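Local coordinates for phosphoheptose isomerase (Neisseria gonorrhoeae, PDB 5I01), which catalyses the isomerisation of sedoheptulose 7-phosphate to D-glycero-D-manno-heptose 7-phosphate, the first step of heptose biosynthesis, and binds zinc, at residues V82-D87 against R109-A114; T88-A93 against S105-A110. The protein carries 1 engineered substitution. One frame throughout, in Å; residues are numbered along the deposited sequence.

Interaction 1 (V82-D87 against R109-A114); sequences VALTTD and RALGRA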
loop_
_atom_site.group_PDB
_atom_site.type_symbol
_atom_site.label_atom_id
_atom_site.label_comp_id
_atom_site.label_asym_id
_atom_site.label_seq_id
_atom_site.Cartn_x
_atom_site.Cartn_y
_atom_site.Cartn_z
ATOM N N VAL A 82 -8.602 -4.954 -10.103
ATOM C CA VAL A 82 -8.082 -3.907 -9.218
ATOM C C VAL A 82 -8.575 -4.157 -7.782
ATOM O O VAL A 82 -9.767 -4.295 -7.551
ATOM C CB VAL A 82 -8.561 -2.504 -9.682
ATOM C CG1 VAL A 82 -7.951 -1.395 -8.826
ATOM C CG2 VAL A 82 -8.225 -2.274 -11.150
ATOM N N ALA A 83 -7.670 -4.218 -6.819
ATOM C CA ALA A 83 -8.074 -4.232 -5.422
ATOM C C ALA A 83 -8.308 -2.788 -5.017
ATOM O O ALA A 83 -7.487 -1.932 -5.307
ATOM C CB ALA A 83 -6.988 -4.859 -4.559
ATOM N N LEU A 84 -9.415 -2.522 -4.334
ATOM C CA LEU A 84 -9.736 -1.169 -3.858
ATOM C C LEU A 84 -9.167 -0.869 -2.470
ATOM O O LEU A 84 -9.504 0.147 -1.866
ATOM C CB LEU A 84 -11.250 -0.977 -3.828
ATOM C CG LEU A 84 -12.016 -1.280 -5.110
ATOM C CD1 LEU A 84 -13.491 -1.044 -4.851
ATOM C CD2 LEU A 84 -11.534 -0.424 -6.271
ATOM N N THR A 85 -8.274 -1.720 -1.983
ATOM C CA THR A 85 -7.758 -1.635 -0.619
ATOM C C THR A 85 -6.277 -1.252 -0.572
ATOM O O THR A 85 -5.665 -1.416 0.456
ATOM C CB THR A 85 -7.939 -3.004 0.092
ATOM O OG1 THR A 85 -7.273 -4.030 -0.653
ATOM C CG2 THR A 85 -9.413 -3.370 0.203
ATOM N N THR A 86 -5.712 -0.752 -1.672
ATOM C CA THR A 86 -4.267 -0.506 -1.781
ATOM C C THR A 86 -3.859 0.980 -1.769
ATOM O O THR A 86 -2.801 1.324 -1.216
ATOM C CB THR A 86 -3.688 -1.121 -3.073
ATOM O OG1 THR A 86 -4.358 -0.580 -4.211
ATOM C CG2 THR A 86 -3.821 -2.630 -3.084
ATOM N N ASP A 87 -4.652 1.847 -2.403
ATOM C CA ASP A 87 -4.322 3.288 -2.466
ATOM C C ASP A 87 -4.574 3.969 -1.112
ATOM O O ASP A 87 -5.716 4.302 -0.759
ATOM C CB ASP A 87 -5.094 4.014 -3.595
ATOM C CG ASP A 87 -4.521 5.412 -3.906
ATOM O OD1 ASP A 87 -3.641 5.888 -3.159
ATOM O OD2 ASP A 87 -4.957 6.043 -4.900
ATOM N N ARG A 109 -17.722 3.923 -7.566
ATOM C CA ARG A 109 -18.262 5.020 -8.390
ATOM C C ARG A 109 -17.230 5.636 -9.353
ATOM O O ARG A 109 -17.595 6.025 -10.449
ATOM C CB ARG A 109 -18.921 6.116 -7.528
ATOM C CG ARG A 109 -20.350 5.789 -7.098
ATOM C CD ARG A 109 -21.092 7.001 -6.544
ATOM N NE ARG A 109 -20.636 7.366 -5.197
ATOM C CZ ARG A 109 -20.982 6.748 -4.053
ATOM N NH1 ARG A 109 -21.809 5.694 -4.044
ATOM N NH2 ARG A 109 -20.486 7.189 -2.890
ATOM N N ALA A 110 -15.960 5.710 -8.959
ATOM C CA ALA A 110 -14.885 6.141 -9.870
ATOM C C ALA A 110 -14.624 5.143 -11.003
ATOM O O ALA A 110 -14.743 5.487 -12.181
ATOM C CB ALA A 110 -13.597 6.375 -9.100
ATOM N N LEU A 111 -14.274 3.912 -10.631
ATOM C CA LEU A 111 -13.760 2.914 -11.579
ATOM C C LEU A 111 -14.813 2.043 -12.262
ATOM O O LEU A 111 -14.616 1.636 -13.397
ATOM C CB LEU A 111 -12.749 2.002 -10.876
ATOM C CG LEU A 111 -11.564 2.704 -10.200
ATOM C CD1 LEU A 111 -10.623 1.676 -9.600
ATOM C CD2 LEU A 111 -10.808 3.602 -11.168
ATOM N N GLY A 112 -15.909 1.745 -11.573
ATOM C CA GLY A 112 -16.882 0.749 -12.034
ATOM C C GLY A 112 -17.638 1.149 -13.284
ATOM O O GLY A 112 -17.870 2.333 -13.536
ATOM N N ARG A 113 -17.984 0.158 -14.093
ATOM C CA ARG A 113 -18.862 0.367 -15.246
ATOM C C ARG A 113 -19.863 -0.780 -15.273
ATOM O O ARG A 113 -19.736 -1.733 -14.513
ATOM C CB ARG A 113 -18.073 0.417 -16.555
ATOM C CG ARG A 113 -16.976 1.474 -16.626
ATOM C CD ARG A 113 -17.512 2.882 -16.860
ATOM N NE ARG A 113 -16.422 3.831 -17.150
ATOM C CZ ARG A 113 -15.799 4.624 -16.261
ATOM N NH1 ARG A 113 -16.129 4.647 -14.965
ATOM N NH2 ARG A 113 -14.820 5.424 -16.685
ATOM N N ALA A 114 -20.864 -0.672 -16.139
ATOM C CA ALA A 114 -21.867 -1.725 -16.310
ATOM C C ALA A 114 -21.196 -2.998 -16.804
ATOM O O ALA A 114 -20.322 -2.940 -17.682
ATOM C CB ALA A 114 -22.936 -1.284 -17.297
#

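Interaction 2 (T88-A93 against S105-A110); sequences TSALTA and SKQVRA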
loop_
_atom_site.group_PDB
_atom_site.type_symbol
_atom_site.label_atom_id
_atom_site.label_comp_id
_atom_site.label_asym_id
_atom_site.label_seq_id
_atom_site.Cartn_x
_atom_site.Cartn_y
_atom_site.Cartn_z
ATOM N N THR A 88 -3.490 4.186 -0.374
ATOM C CA THR A 88 -3.585 4.719 0.980
ATOM C C THR A 88 -3.943 6.196 0.987
ATOM O O THR A 88 -4.549 6.661 1.930
ATOM C CB THR A 88 -2.297 4.505 1.782
ATOM O OG1 THR A 88 -1.209 5.173 1.144
ATOM C CG2 THR A 88 -1.974 3.029 1.907
ATOM N N SER A 89 -3.582 6.933 -0.053
ATOM C CA SER A 89 -4.045 8.319 -0.174
ATOM C C SER A 89 -5.565 8.397 -0.344
ATOM O O SER A 89 -6.192 9.290 0.224
ATOM C CB SER A 89 -3.316 9.057 -1.292
ATOM O OG SER A 89 -1.943 9.231 -0.953
ATOM N N ALA A 90 -6.146 7.446 -1.073
ATOM C CA ALA A 90 -7.599 7.359 -1.259
ATOM C C ALA A 90 -8.312 6.880 -0.012
ATOM O O ALA A 90 -9.328 7.437 0.368
ATOM C CB ALA A 90 -7.939 6.435 -2.415
ATOM N N LEU A 91 -7.791 5.835 0.620
ATOM C CA LEU A 91 -8.368 5.342 1.871
ATOM C C LEU A 91 -8.377 6.438 2.964
ATOM O O LEU A 91 -9.414 6.700 3.577
ATOM C CB LEU A 91 -7.625 4.090 2.361
ATOM C CG LEU A 91 -7.778 2.803 1.539
ATOM C CD1 LEU A 91 -6.782 1.761 2.009
ATOM C CD2 LEU A 91 -9.169 2.213 1.618
ATOM N N THR A 92 -7.232 7.085 3.185
ATOM C CA THR A 92 -7.124 8.115 4.229
ATOM C C THR A 92 -7.852 9.414 3.885
ATOM O O THR A 92 -8.370 10.080 4.773
ATOM C CB THR A 92 -5.661 8.411 4.648
ATOM O OG1 THR A 92 -4.889 8.876 3.528
ATOM C CG2 THR A 92 -5.010 7.156 5.262
ATOM N N ALA A 93 -7.908 9.769 2.611
ATOM C CA ALA A 93 -8.633 10.972 2.203
ATOM C C ALA A 93 -10.117 10.806 2.458
ATOM O O ALA A 93 -10.748 11.677 3.026
ATOM C CB ALA A 93 -8.391 11.288 0.730
ATOM N N SER A 105 -17.063 2.285 -1.575
ATOM C CA SER A 105 -18.147 2.784 -2.426
ATOM C C SER A 105 -17.765 3.972 -3.331
ATOM O O SER A 105 -18.314 4.099 -4.410
ATOM C CB SER A 105 -19.373 3.152 -1.580
ATOM O OG SER A 105 -19.197 4.411 -0.956
ATOM N N LYS A 106 -16.839 4.834 -2.906
ATOM C CA LYS A 106 -16.393 5.956 -3.752
ATOM C C LYS A 106 -15.473 5.516 -4.894
ATOM O O LYS A 106 -15.543 6.050 -6.003
ATOM C CB LYS A 106 -15.719 7.048 -2.915
ATOM C CG LYS A 106 -16.698 7.854 -2.067
ATOM C CD LYS A 106 -16.111 9.167 -1.585
ATOM C CE LYS A 106 -16.075 10.233 -2.682
ATOM N NZ LYS A 106 -17.431 10.710 -3.081
ATOM N N GLN A 107 -14.608 4.546 -4.623
ATOM C CA GLN A 107 -13.757 3.973 -5.667
ATOM C C GLN A 107 -14.555 3.164 -6.702
ATOM O O GLN A 107 -14.176 3.111 -7.876
ATOM C CB GLN A 107 -12.653 3.120 -5.052
ATOM C CG GLN A 107 -11.668 3.918 -4.216
ATOM C CD GLN A 107 -10.588 3.038 -3.633
ATOM O OE1 GLN A 107 -9.658 2.615 -4.337
ATOM N NE2 GLN A 107 -10.708 2.736 -2.343
ATOM N N VAL A 108 -15.649 2.541 -6.264
ATOM C CA VAL A 108 -16.552 1.815 -7.172
ATOM C C VAL A 108 -17.227 2.810 -8.112
ATOM O O VAL A 108 -17.276 2.573 -9.312
ATOM C CB VAL A 108 -17.603 0.971 -6.411
ATOM C CG1 VAL A 108 -18.623 0.372 -7.367
ATOM C CG2 VAL A 108 -16.929 -0.147 -5.619
ATOM N N ARG A 109 -17.722 3.923 -7.566
ATOM C CA ARG A 109 -18.262 5.020 -8.390
ATOM C C ARG A 109 -17.230 5.636 -9.353
ATOM O O ARG A 109 -17.595 6.025 -10.449
ATOM C CB ARG A 109 -18.921 6.116 -7.528
ATOM C CG ARG A 109 -20.350 5.789 -7.098
ATOM C CD ARG A 109 -21.092 7.001 -6.544
ATOM N NE ARG A 109 -20.636 7.366 -5.197
ATOM C CZ ARG A 109 -20.982 6.748 -4.053
ATOM N NH1 ARG A 109 -21.809 5.694 -4.044
ATOM N NH2 ARG A 109 -20.486 7.189 -2.890
ATOM N N ALA A 110 -15.960 5.710 -8.959
ATOM C CA ALA A 110 -14.885 6.141 -9.870
ATOM C C ALA A 110 -14.624 5.143 -11.003
ATOM O O ALA A 110 -14.743 5.487 -12.181
ATOM C CB ALA A 110 -13.597 6.375 -9.100
#

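Interaction 1 (V82-D87 against R109-A114)
L111 reaches from the end of helix 105-111 to V82 of strand 81-83 and L84 just after it. The contact is purely apolar. The first side-chain bond of L111 heads toward 82-87, but CB itself stays short of it. CG lies anti to the carbonyl carbon (chi1 -56°) and is likewise too far back to pack. The next torsion extends the chain (chi2 -178°), so CD1 becomes the leading atom. This methyl does all the touching. It lies 4.0 Å from CD2 of L84 and 4.1 Å from CG1 of V82. CD2, the other methyl, branches away from both residues. The L84 and L111 side chains pass alongside each other in opposite directions, while V82 and L111 cross nearly at right angles. V82 CG1 is anti to the backbone N (chi1 -176°), which turns this methyl to L111.

Behind L111 the helix ends, and G112 is the first residue to leave the helical backbone. R113 folds back there. Its NH1 donates to A110 O at 3.2 Å and to G112 O at the same length. The second bond comes from above the carbonyl plane. R140 NH1 also bonds R109 O and G112 O, so cationic groups gather at the carbonyl end of the helix.

V82 and L111 each also meet the other residue's copy in the second subunit, so the contact lies at a subunit interface. Within the chain, helix 105-111 packs against the end of strand 81-83, an outermost strand of this chain's parallel sheet. Strand 49-52 pairs beside it, and helix 56-69 packs on A83.

Interaction 2 (T88-A93 against S105-A110)
Q107 extends from helix 105-111 toward helix 88-97 and meets A90 and L91 with its amide end. The backbones stay apart, the nearest pair being A90 CA and Q107 CA at 8.3 Å. The side chain of Q107 spans much of that gap. Its CD is anti to CA (chi2 -180°), which carries the amide well clear of its own helix. The first side-chain bond of A90 points toward Q107, and A90 CB lies 4.5 Å from Q107 CD. L91 comes in differently. Its first bond leads away from helix 105-111, but the branched end bends back, and CD2 stands 4.3 Å from Q107 NE2.

Even this closer part is light van der Waals packing, although all three residues are buried. The side with K106, R109 and A93 is looser. These residues are partly exposed, and K106 does not reach segment 88-93. K106 makes a cation-pi contact with Y98, and both K106 and R109 form salt bridges to E78 of the second subunit. The R109 guanidinium also has S105 O above its centre, 3.8 Å from the plane.

On helix 88-97, T88 O accepts two bonds, from T92 N at 3.0 Å and from T92 OG1 at 2.8 Å. T92 OG1 also bonds G55 N of the third subunit.

The Q107 amide is buried, yet its nitrogen is satisfied from the loops, by V103 O and L84 O. Those two bonds probably fix the amide more than A90 or L91 do. The side chains of helix 88-97 appear simply to pack against a polar group held from other parts of the chain.

Interactions 1 and 2 have centres 8 Å apart and share R109 and A110 of helix 105-111. The bond from Q107 to L84 O joins them directly. L84 CD1 also packs on V108 CG2 at 3.6 Å, and T85 O meets L91 CD1 at 3.7 Å. Helix 105-111 thus packs along the chain where strand 81-83 leads into helix 88-97. The side chain of N54 in the same chain, a predicted substrate-binding residue, is about 10 Å from that of L84 and about 7 Å from that of L91. Helix 88-97 bonds directly to the predicted substrate-binding loop of the third subunit, through S89 OG to G55 O. Both contacts also reach the second subunit.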